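Local structure of peptidase S8 and S53, subtilisin, kexin, sedolisin (Mycobacterium smegmatis, 4KG7) at residues G79-N84 with P116-F121; V246-I251 with F274-P279; G263-T268 with N361-G366. The protein acts as MycP3, the subtilisin-like mycosin serine protease of the ESX-3 type VII secretion system, probably cleaving peptide bonds through a catalytic charge relay. One frame throughout, in Å; residues are numbered along the deposited sequence.

Interaction 1 (G79-N84 with P116-F121); sequences GPRLPN and PGPDGF
Arg81 and Asp119 meet head-on in a bidentate salt bridge between two loops of the subtilisin fold: one follows strand 68-73, and the other follows helix 104-113. The guanidinium approaches end-on: NH1 of Arg81 lies 2.7 Å from OD2 of Asp119, and NH2 of Arg81 lies 2.9 Å from OD1 of Asp119. Each oxygen is met on its syn lone pair, both bonds are nearly straight, and the flat groups are only 21° from coplanar, a pairing that should restrain both from rotating. Arg81 is the third residue of a type I turn, Gly79 to Leu82. Its chain bends at chi2 (-61°) and again at chi3, which carries the guanidinium across to the other loop.

CA of Gly117 sits over one guanidinium face, 3.7 Å above the plane and toward its rim. NH2 of Arg81 comes to the edge of the Phe121 ring, near the ring plane, 3.7 Å from CD2 of Phe121. NE of Arg81 is held by the carbonyl of Gln115, while Leu301 packs on Arg81, Asp119 and Phe121. An Asx turn also holds the acid: OD1 of Asp119 accepts the backbone N-H of Phe121, N to O 2.9 Å, on its anti side and tilted 32° out of the carboxylate plane.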
ATOM      1  N   GLY A  79      -2.298  18.412   7.225  1.00 12.05           N
ATOM      2  CA  GLY A  79      -2.312  19.747   6.682  1.00 12.60           C
ATOM      3  C   GLY A  79      -3.681  20.061   6.145  1.00 13.04           C
ATOM      4  O   GLY A  79      -4.606  19.313   6.367  1.00 12.66           O
ATOM      5  N   PRO A  80      -3.823  21.180   5.426  1.00 13.65           N
ATOM      6  CA  PRO A  80      -5.162  21.541   4.944  1.00 14.19           C
ATOM      7  C   PRO A  80      -5.842  20.527   4.039  1.00 13.79           C
ATOM      8  O   PRO A  80      -7.080  20.473   3.985  1.00 14.48           O
ATOM      9  CB  PRO A  80      -4.933  22.851   4.191  1.00 14.78           C
ATOM     10  CG  PRO A  80      -3.638  23.362   4.675  1.00 15.05           C
ATOM     11  CD  PRO A  80      -2.817  22.224   5.168  1.00 14.25           C
ATOM     12  N   ARG A  81      -5.065  19.715   3.331  1.00 13.08           N
ATOM     13  CA  ARG A  81      -5.659  18.698   2.464  1.00 12.48           C
ATOM     14  C   ARG A  81      -5.787  17.350   3.168  1.00 12.25           C
ATOM     15  O   ARG A  81      -6.389  16.421   2.623  1.00 12.11           O
ATOM     16  CB  ARG A  81      -4.837  18.564   1.192  1.00 12.22           C
ATOM     17  CG  ARG A  81      -4.645  19.875   0.446  1.00 12.70           C
ATOM     18  CD  ARG A  81      -5.939  20.519  -0.013  1.00 13.23           C
ATOM     19  NE  ARG A  81      -6.547  19.897  -1.186  1.00 13.04           N
ATOM     20  CZ  ARG A  81      -6.293  20.217  -2.455  1.00 12.83           C
ATOM     21  NH1 ARG A  81      -5.422  21.172  -2.761  1.00 13.16           N
ATOM     22  NH2 ARG A  81      -6.916  19.568  -3.425  1.00 12.47           N
ATOM     23  N   LEU A  82      -5.224  17.252   4.380  1.00 12.28           N
ATOM     24  CA  LEU A  82      -5.342  16.065   5.225  1.00 12.19           C
ATOM     25  C   LEU A  82      -5.659  16.459   6.667  1.00 13.29           C
ATOM     26  O   LEU A  82      -4.839  16.290   7.563  1.00 13.76           O
ATOM     27  CB  LEU A  82      -4.068  15.233   5.179  1.00 11.51           C
ATOM     28  CG  LEU A  82      -3.825  14.492   3.880  1.00 10.91           C
ATOM     29  CD1 LEU A  82      -2.355  14.103   3.774  1.00 10.85           C
ATOM     30  CD2 LEU A  82      -4.782  13.300   3.721  1.00 10.58           C
ATOM     31  N   PRO A  83      -6.865  16.989   6.886  1.00 14.74           N
ATOM     32  CA  PRO A  83      -7.382  17.300   8.206  1.00 16.26           C
ATOM     33  C   PRO A  83      -8.059  16.062   8.824  1.00 17.20           C
ATOM     34  O   PRO A  83      -8.593  16.121   9.948  1.00 20.91           O
ATOM     35  CB  PRO A  83      -8.436  18.355   7.882  1.00 16.42           C
ATOM     36  CG  PRO A  83      -9.010  17.895   6.580  1.00 15.79           C
ATOM     37  CD  PRO A  83      -7.838  17.305   5.826  1.00 14.95           C
ATOM     38  N   ASN A  84      -8.100  14.954   8.083  1.00 17.79           N
ATOM     39  CA  ASN A  84      -8.888  13.793   8.476  1.00 17.65           C
ATOM     40  C   ASN A  84      -7.991  12.633   8.909  1.00 17.02           C
ATOM     41  O   ASN A  84      -8.299  11.459   8.600  1.00 17.91           O
ATOM     42  CB  ASN A  84      -9.824  13.359   7.324  1.00 18.02           C
ATOM     43  CG  ASN A  84      -9.091  13.101   6.008  1.00 18.04           C
ATOM     44  OD1 ASN A  84      -8.088  13.744   5.699  1.00 18.24           O
ATOM     45  ND2 ASN A  84      -9.635  12.185   5.205  1.00 17.50           N
ATOM     46  N   PRO A 116     -10.665  17.526  -1.613  1.00 12.75           N
ATOM     47  CA  PRO A 116     -10.729  18.411  -2.773  1.00 13.70           C
ATOM     48  C   PRO A 116     -10.396  19.828  -2.330  1.00 14.76           C
ATOM     49  O   PRO A 116     -10.427  20.140  -1.150  1.00 15.33           O
ATOM     50  CB  PRO A 116     -12.185  18.296  -3.238  1.00 14.16           C
ATOM     51  CG  PRO A 116     -12.923  17.843  -2.037  1.00 14.06           C
ATOM     52  CD  PRO A 116     -11.980  16.932  -1.300  1.00 12.99           C
ATOM     53  N   GLY A 117     -10.063  20.677  -3.280  1.00 15.93           N
ATOM     54  CA  GLY A 117      -9.634  22.024  -2.955  1.00 16.66           C
ATOM     55  C   GLY A 117      -9.666  22.894  -4.194  1.00 17.38           C
ATOM     56  O   GLY A 117     -10.387  22.590  -5.159  1.00 17.49           O
ATOM     57  N   PRO A 118      -8.865  23.975  -4.190  1.00 17.83           N
ATOM     58  CA  PRO A 118      -8.911  24.962  -5.264  1.00 18.58           C
ATOM     59  C   PRO A 118      -8.068  24.549  -6.475  1.00 17.72           C
ATOM     60  O   PRO A 118      -7.264  25.331  -6.995  1.00 18.80           O
ATOM     61  CB  PRO A 118      -8.351  26.208  -4.578  1.00 19.26           C
ATOM     62  CG  PRO A 118      -7.344  25.671  -3.625  1.00 18.80           C
ATOM     63  CD  PRO A 118      -7.894  24.350  -3.143  1.00 18.11           C
ATOM     64  N   ASP A 119      -8.281  23.322  -6.927  1.00 16.39           N
ATOM     65  CA  ASP A 119      -7.498  22.712  -7.984  1.00 15.37           C
ATOM     66  C   ASP A 119      -8.190  21.406  -8.366  1.00 14.42           C
ATOM     67  O   ASP A 119      -9.306  21.150  -7.907  1.00 14.08           O
ATOM     68  CB  ASP A 119      -6.079  22.455  -7.506  1.00 14.94           C
ATOM     69  CG  ASP A 119      -6.040  21.667  -6.212  1.00 14.28           C
ATOM     70  OD1 ASP A 119      -6.760  20.638  -6.104  1.00 13.93           O
ATOM     71  OD2 ASP A 119      -5.274  22.060  -5.311  1.00 14.50           O
ATOM     72  N   GLY A 120      -7.548  20.604  -9.217  1.00 13.70           N
ATOM     73  CA  GLY A 120      -8.141  19.371  -9.751  1.00 13.26           C
ATOM     74  C   GLY A 120      -7.862  18.130  -8.944  1.00 12.36           C
ATOM     75  O   GLY A 120      -8.195  17.047  -9.394  1.00 12.72           O
ATOM     76  N   PHE A 121      -7.284  18.279  -7.754  1.00 11.63           N
ATOM     77  CA  PHE A 121      -6.895  17.085  -6.972  1.00 10.53           C
ATOM     78  C   PHE A 121      -7.932  16.697  -5.924  1.00 10.15           C
ATOM     79  O   PHE A 121      -8.468  17.541  -5.233  1.00 10.54           O
ATOM     80  CB  PHE A 121      -5.558  17.282  -6.262  1.00 10.24           C
ATOM     81  CG  PHE A 121      -5.214  16.122  -5.362  1.00  9.61           C
ATOM     82  CD1 PHE A 121      -4.691  14.964  -5.908  1.00  9.29           C
ATOM     83  CD2 PHE A 121      -5.498  16.147  -4.000  1.00  9.60           C
ATOM     84  CE1 PHE A 121      -4.447  13.877  -5.123  1.00  8.94           C
ATOM     85  CE2 PHE A 121      -5.229  15.052  -3.200  1.00  9.22           C
ATOM     86  CZ  PHE A 121      -4.718  13.912  -3.771  1.00  8.92           C
TER

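Interaction 2 (V246-I251 with F274-P279); sequences VTSVSI and FTMAGP
The puckered pyrrolidine of Pro279 is the one ring to touch across this contact, and it is met at CD and CG, where a methyl of Val246 comes against it: CG2 of Val246 lies 3.6 Å from CD of Pro279 and 3.7 Å from CG of Pro279. The two side chains meet at a slant. No flat side chain stacks here, and no hydrogen bond joins the two segments directly.

Met276 buries more surface here than any other residue. Its chain is fully extended, with CG anti to the backbone N (chi1 -178°) and the next two torsions also near 180°, so the thioether reaches straight out to the strand and ends in its methyl. CE of Met276 stops 3.3 Å from the carbonyl O of Ser248 and 3.5 Å from OG of Ser248; CB of Ser250 lies 3.9 Å from the same methyl.

Within the subtilisin fold, strand 248-251 forms a two-stranded antiparallel pair with strand 182-185, outside the central parallel sheet, and 274-279 belongs to the connection between sheet strands 259-265 and 281-286. Cys183 of the partner strand, disulfide-bonded to Cys227, also touches Ser248 and Met276. The polar ends around the buried methyl have their own partners: OG of Ser248 accepts from the backbone N of Glu228, the carbonyl O of Ser248 accepts from ND2 of Asn230, and OG of Ser250 bonds to the carbonyl of Ala214.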
ATOM      1  N   VAL A 246       9.190 -18.883  -8.126  1.00 11.93           N
ATOM      2  CA  VAL A 246       9.489 -17.618  -7.444  1.00 11.40           C
ATOM      3  C   VAL A 246      10.927 -17.571  -6.947  1.00 11.73           C
ATOM      4  O   VAL A 246      11.396 -18.527  -6.328  1.00 12.40           O
ATOM      5  CB  VAL A 246       8.520 -17.385  -6.275  1.00 10.98           C
ATOM      6  CG1 VAL A 246       8.994 -16.258  -5.376  1.00 10.72           C
ATOM      7  CG2 VAL A 246       7.155 -17.050  -6.854  1.00 10.54           C
ATOM      8  N   THR A 247      11.610 -16.460  -7.235  1.00 11.53           N
ATOM      9  CA  THR A 247      12.959 -16.211  -6.743  1.00 11.84           C
ATOM     10  C   THR A 247      13.012 -15.029  -5.769  1.00 11.33           C
ATOM     11  O   THR A 247      13.983 -14.918  -5.012  1.00 11.59           O
ATOM     12  CB  THR A 247      13.934 -15.929  -7.899  1.00 12.38           C
ATOM     13  OG1 THR A 247      13.524 -14.745  -8.617  1.00 12.44           O
ATOM     14  CG2 THR A 247      14.028 -17.090  -8.843  1.00 12.98           C
ATOM     15  N   SER A 248      12.008 -14.143  -5.827  1.00 10.55           N
ATOM     16  CA  SER A 248      11.994 -12.924  -5.018  1.00 10.17           C
ATOM     17  C   SER A 248      10.621 -12.799  -4.396  1.00  9.77           C
ATOM     18  O   SER A 248       9.628 -12.684  -5.120  1.00  9.56           O
ATOM     19  CB  SER A 248      12.254 -11.729  -5.930  1.00  9.93           C
ATOM     20  OG  SER A 248      12.287 -10.502  -5.224  1.00  9.72           O
ATOM     21  N   VAL A 249      10.580 -12.872  -3.075  1.00  9.70           N
ATOM     22  CA  VAL A 249       9.325 -12.880  -2.313  1.00  9.41           C
ATOM     23  C   VAL A 249       8.970 -11.463  -1.903  1.00  8.99           C
ATOM     24  O   VAL A 249       9.753 -10.808  -1.238  1.00  9.71           O
ATOM     25  CB  VAL A 249       9.437 -13.765  -1.065  1.00  9.70           C
ATOM     26  CG1 VAL A 249       8.185 -13.695  -0.205  1.00  9.42           C
ATOM     27  CG2 VAL A 249       9.713 -15.211  -1.476  1.00 10.35           C
ATOM     28  N   SER A 250       7.790 -11.019  -2.305  1.00  8.40           N
ATOM     29  CA  SER A 250       7.309  -9.694  -1.935  1.00  7.96           C
ATOM     30  C   SER A 250       6.407  -9.802  -0.706  1.00  7.70           C
ATOM     31  O   SER A 250       5.441 -10.551  -0.711  1.00  7.71           O
ATOM     32  CB  SER A 250       6.529  -9.089  -3.087  1.00  7.69           C
ATOM     33  OG  SER A 250       5.992  -7.828  -2.743  1.00  7.38           O
ATOM     34  N   ILE A 251       6.769  -9.074   0.338  1.00  7.70           N
ATOM     35  CA  ILE A 251       6.160  -9.151   1.668  1.00  7.76           C
ATOM     36  C   ILE A 251       5.457  -7.821   1.962  1.00  7.24           C
ATOM     37  O   ILE A 251       6.063  -6.747   1.863  1.00  7.22           O
ATOM     38  CB  ILE A 251       7.246  -9.440   2.729  1.00  8.43           C
ATOM     39  CG1 ILE A 251       8.058 -10.707   2.389  1.00  9.06           C
ATOM     40  CG2 ILE A 251       6.638  -9.592   4.099  1.00  8.53           C
ATOM     41  CD1 ILE A 251       9.455 -10.704   2.954  1.00  9.74           C
ATOM     42  N   PHE A 274       7.999  -1.071 -14.419  1.00  7.91           N
ATOM     43  CA  PHE A 274       8.667  -1.413 -13.145  1.00  7.67           C
ATOM     44  C   PHE A 274       7.853  -2.332 -12.237  1.00  7.30           C
ATOM     45  O   PHE A 274       8.316  -2.715 -11.180  1.00  7.36           O
ATOM     46  CB  PHE A 274       8.994  -0.119 -12.386  1.00  7.69           C
ATOM     47  CG  PHE A 274       7.799   0.763 -12.161  1.00  7.48           C
ATOM     48  CD1 PHE A 274       6.888   0.484 -11.141  1.00  7.22           C
ATOM     49  CD2 PHE A 274       7.511   1.806 -13.029  1.00  7.73           C
ATOM     50  CE1 PHE A 274       5.762   1.269 -10.972  1.00  7.07           C
ATOM     51  CE2 PHE A 274       6.388   2.611 -12.847  1.00  7.66           C
ATOM     52  CZ  PHE A 274       5.501   2.340 -11.817  1.00  7.31           C
ATOM     53  N   THR A 275       6.642  -2.706 -12.624  1.00  7.00           N
ATOM     54  CA  THR A 275       5.797  -3.441 -11.677  1.00  6.68           C
ATOM     55  C   THR A 275       6.355  -4.848 -11.465  1.00  6.93           C
ATOM     56  O   THR A 275       6.682  -5.537 -12.436  1.00  7.24           O
ATOM     57  CB  THR A 275       4.302  -3.375 -12.049  1.00  6.46           C
ATOM     58  OG1 THR A 275       3.492  -3.523 -10.866  1.00  6.18           O
ATOM     59  CG2 THR A 275       3.916  -4.403 -13.074  1.00  6.69           C
ATOM     60  N   MET A 276       6.455  -5.275 -10.209  1.00  6.81           N
ATOM     61  CA  MET A 276       7.106  -6.569  -9.905  1.00  7.19           C
ATOM     62  C   MET A 276       6.152  -7.726 -10.162  1.00  7.09           C
ATOM     63  O   MET A 276       5.112  -7.819  -9.500  1.00  6.76           O
ATOM     64  CB  MET A 276       7.541  -6.611  -8.456  1.00  7.51           C
ATOM     65  CG  MET A 276       8.269  -7.891  -8.080  1.00  8.14           C
ATOM     66  SD  MET A 276       8.716  -7.832  -6.339  1.00  8.78           S
ATOM     67  CE  MET A 276       9.051  -9.555  -6.042  1.00  8.80           C
ATOM     68  N   ALA A 277       6.537  -8.662 -11.017  1.00  7.24           N
ATOM     69  CA  ALA A 277       5.694  -9.813 -11.310  1.00  7.35           C
ATOM     70  C   ALA A 277       5.753 -10.811 -10.174  1.00  7.32           C
ATOM     71  O   ALA A 277       6.818 -11.108  -9.661  1.00  7.50           O
ATOM     72  CB  ALA A 277       6.153 -10.506 -12.566  1.00  7.79           C
ATOM     73  N   GLY A 278       4.598 -11.346  -9.806  1.00  7.18           N
ATOM     74  CA  GLY A 278       4.556 -12.447  -8.859  1.00  7.21           C
ATOM     75  C   GLY A 278       3.207 -13.133  -8.923  1.00  7.15           C
ATOM     76  O   GLY A 278       2.219 -12.525  -9.363  1.00  6.95           O
ATOM     77  N   PRO A 279       3.131 -14.364  -8.414  1.00  7.30           N
ATOM     78  CA  PRO A 279       1.906 -15.196  -8.493  1.00  7.40           C
ATOM     79  C   PRO A 279       0.799 -14.748  -7.555  1.00  7.03           C
ATOM     80  O   PRO A 279      -0.313 -15.261  -7.649  1.00  7.30           O
ATOM     81  CB  PRO A 279       2.410 -16.585  -8.097  1.00  7.85           C
ATOM     82  CG  PRO A 279       3.536 -16.296  -7.181  1.00  7.80           C
ATOM     83  CD  PRO A 279       4.240 -15.103  -7.781  1.00  7.56           C
TER

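Interaction 3 (G263-T268 with N361-G366); sequences GAVDST and NLIGAG
Gly263 and Ile363 bring their backbones to a CA-CA separation of 4.9 Å, yet no hydrogen bond crosses, and the chain at 361-366 is not a strand but leads into a type II' turn from Ile363 to Gly366, closed by Gly366 N to Ile363 O at 2.8 Å. The carbonyl O of Leu362 stands 3.8 Å from CA of Gly263, an approach made possible because Gly263 carries no side chain on that side.

The side chains meet through single methyl branches: CG1 of Val265 lies 3.7 Å from CG2 of Ile363, the two side chains set roughly perpendicular. In Ile363 it is CG1 that lies between the backbone N and the carbonyl carbon (chi1 63°), leaving the CG2 branch anti to the carbonyl carbon and turned to the strand. There the same CG2 also comes to 4.0 Å from the carbonyl O of Ala264.

Strand 259-265 is the penultimate strand of the central parallel sheet of the subtilisin fold, bonded through Gly263 and Val265 to the outermost strand 281-286. Ala284 of that strand touches both Val265 and Ile363, so the Ile363 side chain packs against residues of both strands. The CB of Ala264 points away from the turn, and its side chain is about 8 Å from that of Ser319, the predicted nucleophile. Before the turn, OG of Ser360 bonds to the backbone N of both Leu362 and Ile363.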
ATOM      1  N   GLY A 263      -0.526  -4.363  -8.352  1.00  5.23           N
ATOM      2  CA  GLY A 263       0.462  -3.921  -9.337  1.00  5.36           C
ATOM      3  C   GLY A 263       0.155  -2.544  -9.879  1.00  5.33           C
ATOM      4  O   GLY A 263      -0.909  -1.999  -9.636  1.00  5.23           O
ATOM      5  N   ALA A 264       1.119  -1.951 -10.603  1.00  5.49           N
ATOM      6  CA  ALA A 264       1.005  -0.605 -11.180  1.00  5.65           C
ATOM      7  C   ALA A 264       0.718  -0.685 -12.681  1.00  6.02           C
ATOM      8  O   ALA A 264       1.268  -1.527 -13.384  1.00  6.07           O
ATOM      9  CB  ALA A 264       2.268   0.171 -10.955  1.00  5.70           C
ATOM     10  N   VAL A 265      -0.185   0.175 -13.135  1.00  6.28           N
ATOM     11  CA  VAL A 265      -0.411   0.397 -14.558  1.00  6.90           C
ATOM     12  C   VAL A 265      -0.126   1.831 -14.946  1.00  7.34           C
ATOM     13  O   VAL A 265      -0.160   2.759 -14.117  1.00  6.97           O
ATOM     14  CB  VAL A 265      -1.834  -0.008 -15.009  1.00  7.02           C
ATOM     15  CG1 VAL A 265      -2.033  -1.511 -14.955  1.00  7.10           C
ATOM     16  CG2 VAL A 265      -2.894   0.744 -14.195  1.00  6.91           C
ATOM     17  N   ASP A 266       0.183   2.021 -16.225  1.00  8.15           N
ATOM     18  CA  ASP A 266       0.198   3.349 -16.795  1.00  9.03           C
ATOM     19  C   ASP A 266      -1.237   3.916 -16.934  1.00 10.15           C
ATOM     20  O   ASP A 266      -2.206   3.249 -16.594  1.00 10.09           O
ATOM     21  CB  ASP A 266       1.044   3.349 -18.105  1.00  9.26           C
ATOM     22  CG  ASP A 266       0.408   2.613 -19.273  1.00  9.70           C
ATOM     23  OD1 ASP A 266      -0.809   2.415 -19.327  1.00  9.80           O
ATOM     24  OD2 ASP A 266       1.190   2.296 -20.194  1.00  9.73           O
ATOM     25  N   SER A 267      -1.367   5.158 -17.375  1.00 12.40           N
ATOM     26  CA  SER A 267      -2.723   5.764 -17.416  1.00 13.70           C
ATOM     27  C   SER A 267      -3.674   5.082 -18.418  1.00 14.84           C
ATOM     28  O   SER A 267      -4.888   5.286 -18.313  1.00 17.00           O
ATOM     29  CB  SER A 267      -2.649   7.267 -17.671  1.00 14.46           C
ATOM     30  OG  SER A 267      -1.936   7.548 -18.860  1.00 16.65           O
ATOM     31  N   THR A 268      -3.130   4.303 -19.379  1.00 14.40           N
ATOM     32  CA  THR A 268      -3.937   3.510 -20.347  1.00 14.34           C
ATOM     33  C   THR A 268      -4.323   2.138 -19.824  1.00 13.24           C
ATOM     34  O   THR A 268      -5.052   1.407 -20.504  1.00 13.83           O
ATOM     35  CB  THR A 268      -3.269   3.311 -21.752  1.00 15.11           C
ATOM     36  OG1 THR A 268      -2.300   2.242 -21.731  1.00 15.51           O
ATOM     37  CG2 THR A 268      -2.632   4.607 -22.283  1.00 15.53           C
ATOM     38  N   ASN A 361       0.428 -12.068 -13.686  1.00  9.31           N
ATOM     39  CA  ASN A 361       1.359 -11.898 -12.584  1.00  8.86           C
ATOM     40  C   ASN A 361       1.898 -10.469 -12.498  1.00  8.58           C
ATOM     41  O   ASN A 361       2.597 -10.115 -11.548  1.00  8.19           O
ATOM     42  CB  ASN A 361       2.477 -12.929 -12.649  1.00  9.10           C
ATOM     43  CG  ASN A 361       2.039 -14.309 -12.181  1.00  9.30           C
ATOM     44  OD1 ASN A 361       0.851 -14.591 -11.946  1.00  9.26           O
ATOM     45  ND2 ASN A 361       3.020 -15.182 -12.007  1.00  9.41           N
ATOM     46  N   LEU A 362       1.589  -9.648 -13.504  1.00  8.62           N
ATOM     47  CA  LEU A 362       1.932  -8.223 -13.429  1.00  8.42           C
ATOM     48  C   LEU A 362       0.809  -7.402 -12.785  1.00  7.87           C
ATOM     49  O   LEU A 362       1.047  -6.570 -11.936  1.00  7.54           O
ATOM     50  CB  LEU A 362       2.260  -7.683 -14.827  1.00  9.00           C
ATOM     51  CG  LEU A 362       3.489  -8.260 -15.509  1.00  9.78           C
ATOM     52  CD1 LEU A 362       3.459  -7.806 -16.968  1.00 10.31           C
ATOM     53  CD2 LEU A 362       4.774  -7.844 -14.806  1.00  9.70           C
ATOM     54  N   ILE A 363      -0.423  -7.636 -13.214  1.00  7.89           N
ATOM     55  CA  ILE A 363      -1.541  -6.767 -12.833  1.00  7.50           C
ATOM     56  C   ILE A 363      -2.772  -7.511 -12.314  1.00  7.50           C
ATOM     57  O   ILE A 363      -3.822  -6.904 -12.098  1.00  7.36           O
ATOM     58  CB  ILE A 363      -1.898  -5.763 -13.955  1.00  7.68           C
ATOM     59  CG1 ILE A 363      -2.374  -6.494 -15.198  1.00  8.20           C
ATOM     60  CG2 ILE A 363      -0.708  -4.849 -14.230  1.00  7.63           C
ATOM     61  CD1 ILE A 363      -2.905  -5.559 -16.274  1.00  8.52           C
ATOM     62  N   GLY A 364      -2.650  -8.819 -12.084  1.00  7.71           N
ATOM     63  CA  GLY A 364      -3.757  -9.574 -11.479  1.00  7.86           C
ATOM     64  C   GLY A 364      -4.957  -9.548 -12.401  1.00  8.34           C
ATOM     65  O   GLY A 364      -4.826  -9.852 -13.593  1.00  8.87           O
ATOM     66  N   ALA A 365      -6.123  -9.218 -11.845  1.00  8.40           N
ATOM     67  CA  ALA A 365      -7.352  -9.051 -12.621  1.00  8.97           C
ATOM     68  C   ALA A 365      -7.393  -7.749 -13.433  1.00  9.22           C
ATOM     69  O   ALA A 365      -8.384  -7.464 -14.108  1.00 10.31           O
ATOM     70  CB  ALA A 365      -8.565  -9.158 -11.684  1.00  8.87           C
ATOM     71  N   GLY A 366      -6.326  -6.969 -13.404  1.00  9.04           N
ATOM     72  CA  GLY A 366      -6.244  -5.743 -14.213  1.00  9.27           C
ATOM     73  C   GLY A 366      -6.581  -4.507 -13.415  1.00  9.13           C
ATOM     74  O   GLY A 366      -6.761  -4.565 -12.181  1.00  8.42           O
TER

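From the N terminus, interaction 1 closes first, joining the loop after strand 68-73 to the loop after helix 104-113; strand 85-90 and that helix lie between. It is complete before either other contact opens, and lies on the opposite side of the chain's centre from interaction 2, their nearest atoms about 17 Å apart. Interactions 2 and 3 cross: the segments run 246-251, 263-268, 274-279, 361-366. The first of these contacts ties the antiparallel pair to the connection ahead of strand 281-286; the second brings a segment near the C terminus back to strand 259-265. They touch directly through two probable hydrogen bonds, Thr275 OG1 with Ala264 N and Gly278 N with Asn361 O, both 2.9 Å.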